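Local coordinates for protein KmHsv2 (Kluyveromyces marxianus, PDB 3VU4) that probably binds phosphoinositides on membranes, as a seven-bladed beta-propeller of the PROPPIN family related to the autophagy protein Atg18, at residues A[216-221]-A[233-238]; A[192-197]-A[210-215]. One frame throughout, in Å; residues are numbered along the deposited sequence.

Interaction 1. Residues A[216-221]-A[233-238]; sequences DGTIIR and EFRRGL. With SO4 (sulfate ion), chain E.
Arg-221 and Glu-233 form a salt bridge across the beta hairpin of strands 219-224 and 230-235, the third and fourth strands of one propeller blade. NE of Arg-221 stands 2.7 Å from OE2 of Glu-233; the carboxylate lies at the guanidinium edge, its own plane turned 69° away. From another edge, still in the guanidinium plane, NH1 of Arg-221 donates to O1 of the bound sulfate at 3.1 Å, nearly straight (175°). Residues 234-237 are the FRRG motif that PROPPINs use to bind phosphoinositides; Arg-235 lies near a second sulfate, and the two anions together plausibly mark phosphate sites. An alanine in place of Arg-221 would probably lose both the pairing with Glu-233 and one of the sulfate's donors. Ile-220 and Phe-234 make an antiparallel hydrogen-bonded pair, Ile-220 N to Phe-234 O at 3.0 Å and Phe-234 N to Ile-220 O at 2.9 Å. Beyond the strand ends Arg-236 N continues the ladder to Thr-218 O, which it meets from above the carbonyl plane. Arg-236, bent at chi3 (56°), crosses Ile-220 obliquely, and its NH2 forms a salt bridge with Asp-239. On the opposite sheet face CG2 of Ile-219 meets CG of Glu-233 at 3.4 Å.

Interaction 2. Residues A[192-197]-A[210-215]; sequences KAHTNP and VATCSQ. With SO4 (sulfate ion), chain E.
Thr-212, on strand 209-214 of a four-stranded propeller blade, meets the loop 192-197 that leads into the blade's first strand, 198-203. Its OG1 occupies the crowded position between backbone N and carbonyl carbon (chi1 71°) and shares a hydrogen bond of 2.8 Å with NE2 of His-194, at the edge of the imidazole; either atom could be the donor. CB of Ala-193 also packs on this hydroxyl. At Cys-213 the side chain points away from the loop, but the backbone runs beneath the imidazole: Cys-213 C and Ser-214 N lie over one ring face, offset toward the rim. The ring is thus held at an edge and along a face, while ND1 of His-194 donates to sulfate O2 at 3.1 Å and 175°. With ND1 as donor, the buried imidazole has its rotation fixed from both nitrogens. Ser-214 comes next, and its OG, again in the crowded position (chi1 65°), hydrogen-bonds sulfate O3 at 3.2 Å. From the loop, the backbone N of Thr-195 reaches O1 at 3.0 Å and that of Asn-196 reaches O3 at 3.0 Å, consistent with a pocket for a phosphate group. Asn-196 ND2 adds a weak bond to O3. Finally Gln-215 N donates to Pro-197 O at 3.1 Å, nearly along the C=O axis, while Gln-215 CG packs at 3.3 Å from that same oxygen.

The centres of interactions 1 and 2 lie about 10 Å apart, on the same side of the chain's centre, and belong to one four-stranded antiparallel blade ordered 198-203, 209-214, 219-224, 230-235. They come in series along the chain: interaction 2 closes at residue 215 and interaction 1 opens at 216. The neighbouring strands 209-214 and 219-224 join them through a probable backbone hydrogen bond, Thr-212 N to Arg-221 O at 2.7 Å. Both contacts also reach the same sulfate, interaction 1 contributing one side-chain donor and interaction 2 the loop amides and further side chains. This shared anion site is consistent with phosphoinositide recognition assembled from two adjacent strands and the loop that enters the blade.

Interaction 1. Residues A[216-221]-A[233-238]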
loop_
_atom_site.group_PDB
_atom_site.type_symbol
_atom_site.label_atom_id
_atom_site.label_comp_id
_atom_site.label_asym_id
_atom_site.label_seq_id
_atom_site.Cartn_x
_atom_site.Cartn_y
_atom_site.Cartn_z
ATOM N N ASP A 216 -9.057 15.241 1.700
ATOM C CA ASP A 216 -10.446 15.548 2.034
ATOM C C ASP A 216 -11.244 15.535 0.724
ATOM O O ASP A 216 -11.965 16.477 0.416
ATOM C CB ASP A 216 -10.562 16.943 2.752
ATOM N N GLY A 217 -11.097 14.457 -0.044
ATOM C CA GLY A 217 -11.788 14.355 -1.318
ATOM C C GLY A 217 -12.952 13.379 -1.298
ATOM O O GLY A 217 -12.891 12.284 -0.727
ATOM N N THR A 218 -14.024 13.785 -1.953
ATOM C CA THR A 218 -15.225 12.978 -2.052
ATOM C C THR A 218 -15.090 11.912 -3.152
ATOM O O THR A 218 -15.912 11.006 -3.259
ATOM C CB THR A 218 -16.411 13.903 -2.357
ATOM O OG1 THR A 218 -17.373 13.220 -3.176
ATOM C CG2 THR A 218 -15.906 15.144 -3.094
ATOM N N ILE A 219 -14.020 12.009 -3.932
ATOM C CA ILE A 219 -13.811 11.110 -5.052
ATOM C C ILE A 219 -12.524 10.315 -5.091
ATOM O O ILE A 219 -11.452 10.835 -4.788
ATOM C CB ILE A 219 -13.885 11.909 -6.365
ATOM C CG1 ILE A 219 -15.218 12.650 -6.461
ATOM C CG2 ILE A 219 -13.728 10.998 -7.550
ATOM C CD1 ILE A 219 -15.296 13.631 -7.638
ATOM N N ILE A 220 -12.658 9.040 -5.448
ATOM C CA ILE A 220 -11.526 8.142 -5.617
ATOM C C ILE A 220 -11.543 7.778 -7.118
ATOM O O ILE A 220 -12.606 7.498 -7.683
ATOM C CB ILE A 220 -11.673 6.865 -4.767
ATOM C CG1 ILE A 220 -11.600 7.215 -3.279
ATOM C CG2 ILE A 220 -10.566 5.874 -5.116
ATOM C CD1 ILE A 220 -11.773 6.029 -2.345
ATOM N N ARG A 221 -10.383 7.816 -7.771
ATOM C CA ARG A 221 -10.309 7.516 -9.198
ATOM C C ARG A 221 -9.355 6.391 -9.549
ATOM O O ARG A 221 -8.349 6.168 -8.868
ATOM C CB ARG A 221 -9.907 8.759 -9.996
ATOM C CG ARG A 221 -10.866 9.920 -9.842
ATOM C CD ARG A 221 -10.601 11.032 -10.851
ATOM N NE ARG A 221 -11.693 12.000 -10.844
ATOM C CZ ARG A 221 -11.653 13.192 -10.247
ATOM N NH1 ARG A 221 -10.560 13.596 -9.605
ATOM N NH2 ARG A 221 -12.729 13.967 -10.252
ATOM N N GLU A 233 -14.627 5.577 -11.131
ATOM C CA GLU A 233 -14.738 6.704 -10.230
ATOM C C GLU A 233 -15.734 6.310 -9.139
ATOM O O GLU A 233 -16.812 5.787 -9.429
ATOM C CB GLU A 233 -15.195 7.978 -10.962
ATOM C CG GLU A 233 -14.716 9.243 -10.261
ATOM C CD GLU A 233 -15.042 10.544 -10.998
ATOM O OE1 GLU A 233 -16.192 11.022 -10.903
ATOM O OE2 GLU A 233 -14.144 11.094 -11.669
ATOM N N PHE A 234 -15.343 6.532 -7.886
ATOM C CA PHE A 234 -16.193 6.210 -6.748
ATOM C C PHE A 234 -16.401 7.443 -5.875
ATOM O O PHE A 234 -15.514 8.280 -5.753
ATOM C CB PHE A 234 -15.546 5.109 -5.916
ATOM C CG PHE A 234 -15.203 3.883 -6.698
ATOM C CD1 PHE A 234 -16.198 3.018 -7.133
ATOM C CD2 PHE A 234 -13.877 3.586 -6.996
ATOM C CE1 PHE A 234 -15.878 1.868 -7.854
ATOM C CE2 PHE A 234 -13.545 2.438 -7.716
ATOM C CZ PHE A 234 -14.551 1.577 -8.144
ATOM N N ARG A 235 -17.576 7.553 -5.271
ATOM C CA ARG A 235 -17.880 8.680 -4.399
ATOM C C ARG A 235 -17.837 8.140 -2.987
ATOM O O ARG A 235 -18.407 7.094 -2.707
ATOM C CB ARG A 235 -19.273 9.216 -4.701
ATOM C CG ARG A 235 -19.519 9.423 -6.180
ATOM C CD ARG A 235 -19.102 10.798 -6.627
ATOM N NE ARG A 235 -20.234 11.716 -6.561
ATOM C CZ ARG A 235 -20.154 13.020 -6.802
ATOM N NH1 ARG A 235 -18.987 13.569 -7.125
ATOM N NH2 ARG A 235 -21.247 13.772 -6.729
ATOM N N ARG A 236 -17.146 8.836 -2.096
ATOM C CA ARG A 236 -17.057 8.380 -0.722
ATOM C C ARG A 236 -18.312 8.813 0.007
ATOM O O ARG A 236 -18.715 8.216 1.009
ATOM C CB ARG A 236 -15.800 8.957 -0.071
ATOM C CG ARG A 236 -14.535 8.246 -0.531
ATOM C CD ARG A 236 -13.251 9.039 -0.304
ATOM N NE ARG A 236 -12.999 9.461 1.076
ATOM C CZ ARG A 236 -13.367 8.803 2.173
ATOM N NH1 ARG A 236 -14.042 7.656 2.100
ATOM N NH2 ARG A 236 -13.028 9.288 3.356
ATOM N N GLY A 237 -18.946 9.847 -0.525
ATOM C CA GLY A 237 -20.164 10.348 0.078
ATOM C C GLY A 237 -20.106 10.559 1.584
ATOM O O GLY A 237 -19.442 11.479 2.075
ATOM N N LEU A 238 -20.806 9.691 2.311
ATOM C CA LEU A 238 -20.906 9.751 3.770
ATOM C C LEU A 238 -19.612 9.896 4.577
ATOM O O LEU A 238 -19.499 10.794 5.426
ATOM C CB LEU A 238 -21.691 8.530 4.272
ATOM C CG LEU A 238 -23.216 8.696 4.341
ATOM C CD1 LEU A 238 -23.565 9.583 5.534
ATOM C CD2 LEU A 238 -23.753 9.296 3.035
HETATM S S SO4 E . -10.741 16.565 -6.685
HETATM O O1 SO4 E . -10.403 16.308 -8.098
HETATM O O2 SO4 E . -11.161 15.299 -6.059
HETATM O O3 SO4 E . -9.567 17.090 -5.960
HETATM O O4 SO4 E . -11.821 17.568 -6.627
#

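Interaction 2. Residues A[192-197]-A[210-215]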
loop_
_atom_site.group_PDB
_atom_site.type_symbol
_atom_site.label_atom_id
_atom_site.label_comp_id
_atom_site.label_asym_id
_atom_site.label_seq_id
_atom_site.Cartn_x
_atom_site.Cartn_y
_atom_site.Cartn_z
ATOM N N LYS A 192 -3.784 14.177 -15.021
ATOM C CA LYS A 192 -4.257 15.236 -14.149
ATOM C C LYS A 192 -5.411 14.637 -13.352
ATOM O O LYS A 192 -6.577 14.951 -13.592
ATOM C CB LYS A 192 -4.751 16.416 -14.965
ATOM C CG LYS A 192 -3.657 17.169 -15.664
ATOM C CD LYS A 192 -4.201 18.468 -16.186
ATOM C CE LYS A 192 -3.109 19.337 -16.760
ATOM N NZ LYS A 192 -3.729 20.587 -17.294
ATOM N N ALA A 193 -5.059 13.770 -12.403
ATOM C CA ALA A 193 -6.012 13.058 -11.550
ATOM C C ALA A 193 -6.951 13.908 -10.695
ATOM O O ALA A 193 -8.154 13.664 -10.689
ATOM C CB ALA A 193 -5.263 12.070 -10.657
ATOM N N HIS A 194 -6.422 14.890 -9.969
ATOM C CA HIS A 194 -7.283 15.713 -9.124
ATOM C C HIS A 194 -6.986 17.196 -9.195
ATOM O O HIS A 194 -5.933 17.612 -9.663
ATOM C CB HIS A 194 -7.169 15.274 -7.669
ATOM C CG HIS A 194 -7.542 13.845 -7.436
ATOM N ND1 HIS A 194 -8.771 13.469 -6.936
ATOM C CD2 HIS A 194 -6.845 12.700 -7.631
ATOM C CE1 HIS A 194 -8.813 12.150 -6.832
ATOM N NE2 HIS A 194 -7.658 11.659 -7.248
ATOM N N THR A 195 -7.937 17.982 -8.714
ATOM C CA THR A 195 -7.818 19.426 -8.664
ATOM C C THR A 195 -7.054 19.803 -7.403
ATOM O O THR A 195 -6.243 20.725 -7.398
ATOM C CB THR A 195 -9.196 20.081 -8.596
ATOM O OG1 THR A 195 -9.899 19.817 -9.814
ATOM C CG2 THR A 195 -9.070 21.582 -8.388
ATOM N N ASN A 196 -7.322 19.087 -6.325
ATOM C CA ASN A 196 -6.650 19.354 -5.070
ATOM C C ASN A 196 -5.437 18.458 -4.941
ATOM O O ASN A 196 -5.261 17.532 -5.728
ATOM C CB ASN A 196 -7.613 19.126 -3.915
ATOM C CG ASN A 196 -8.785 20.069 -3.966
ATOM O OD1 ASN A 196 -8.614 21.293 -4.001
ATOM N ND2 ASN A 196 -9.989 19.513 -3.980
ATOM N N PRO A 197 -4.574 18.731 -3.955
ATOM C CA PRO A 197 -3.379 17.904 -3.777
ATOM C C PRO A 197 -3.722 16.435 -3.567
ATOM O O PRO A 197 -4.659 16.108 -2.837
ATOM C CB PRO A 197 -2.715 18.524 -2.546
ATOM C CG PRO A 197 -3.065 19.958 -2.674
ATOM C CD PRO A 197 -4.528 19.914 -3.076
ATOM N N VAL A 210 -3.941 2.282 -11.523
ATOM C CA VAL A 210 -3.484 3.039 -10.366
ATOM C C VAL A 210 -4.671 3.781 -9.763
ATOM O O VAL A 210 -5.416 4.444 -10.479
ATOM C CB VAL A 210 -2.375 4.041 -10.741
ATOM C CG1 VAL A 210 -2.879 5.032 -11.785
ATOM C CG2 VAL A 210 -1.894 4.755 -9.495
ATOM N N ALA A 211 -4.865 3.643 -8.453
ATOM C CA ALA A 211 -5.975 4.314 -7.778
ATOM C C ALA A 211 -5.462 5.578 -7.099
ATOM O O ALA A 211 -4.380 5.576 -6.493
ATOM C CB ALA A 211 -6.610 3.380 -6.745
ATOM N N THR A 212 -6.225 6.657 -7.209
ATOM C CA THR A 212 -5.825 7.922 -6.600
ATOM C C THR A 212 -6.951 8.550 -5.797
ATOM O O THR A 212 -8.130 8.249 -5.984
ATOM C CB THR A 212 -5.370 8.963 -7.668
ATOM O OG1 THR A 212 -6.504 9.423 -8.416
ATOM C CG2 THR A 212 -4.369 8.345 -8.624
ATOM N N CYS A 213 -6.577 9.424 -4.884
ATOM C CA CYS A 213 -7.560 10.130 -4.085
ATOM C C CYS A 213 -6.889 11.382 -3.578
ATOM O O CYS A 213 -5.682 11.383 -3.337
ATOM C CB CYS A 213 -8.039 9.275 -2.916
ATOM S SG CYS A 213 -6.804 8.999 -1.669
ATOM N N SER A 214 -7.657 12.457 -3.450
ATOM C CA SER A 214 -7.097 13.702 -2.961
ATOM C C SER A 214 -7.374 13.887 -1.479
ATOM O O SER A 214 -8.023 13.053 -0.849
ATOM C CB SER A 214 -7.653 14.895 -3.734
ATOM O OG SER A 214 -9.027 15.056 -3.535
ATOM N N GLN A 215 -6.857 14.996 -0.945
ATOM C CA GLN A 215 -6.987 15.390 0.460
ATOM C C GLN A 215 -8.416 15.850 0.702
ATOM O O GLN A 215 -8.904 16.763 0.016
ATOM C CB GLN A 215 -6.015 16.555 0.774
ATOM C CG GLN A 215 -4.493 16.371 0.435
ATOM C CD GLN A 215 -3.634 15.658 1.529
ATOM O OE1 GLN A 215 -4.051 15.505 2.693
ATOM N NE2 GLN A 215 -2.414 15.247 1.144
HETATM S S SO4 E . -10.741 16.565 -6.685
HETATM O O1 SO4 E . -10.403 16.308 -8.098
HETATM O O2 SO4 E . -11.161 15.299 -6.059
HETATM O O3 SO4 E . -9.567 17.090 -5.960
HETATM O O4 SO4 E . -11.821 17.568 -6.627
#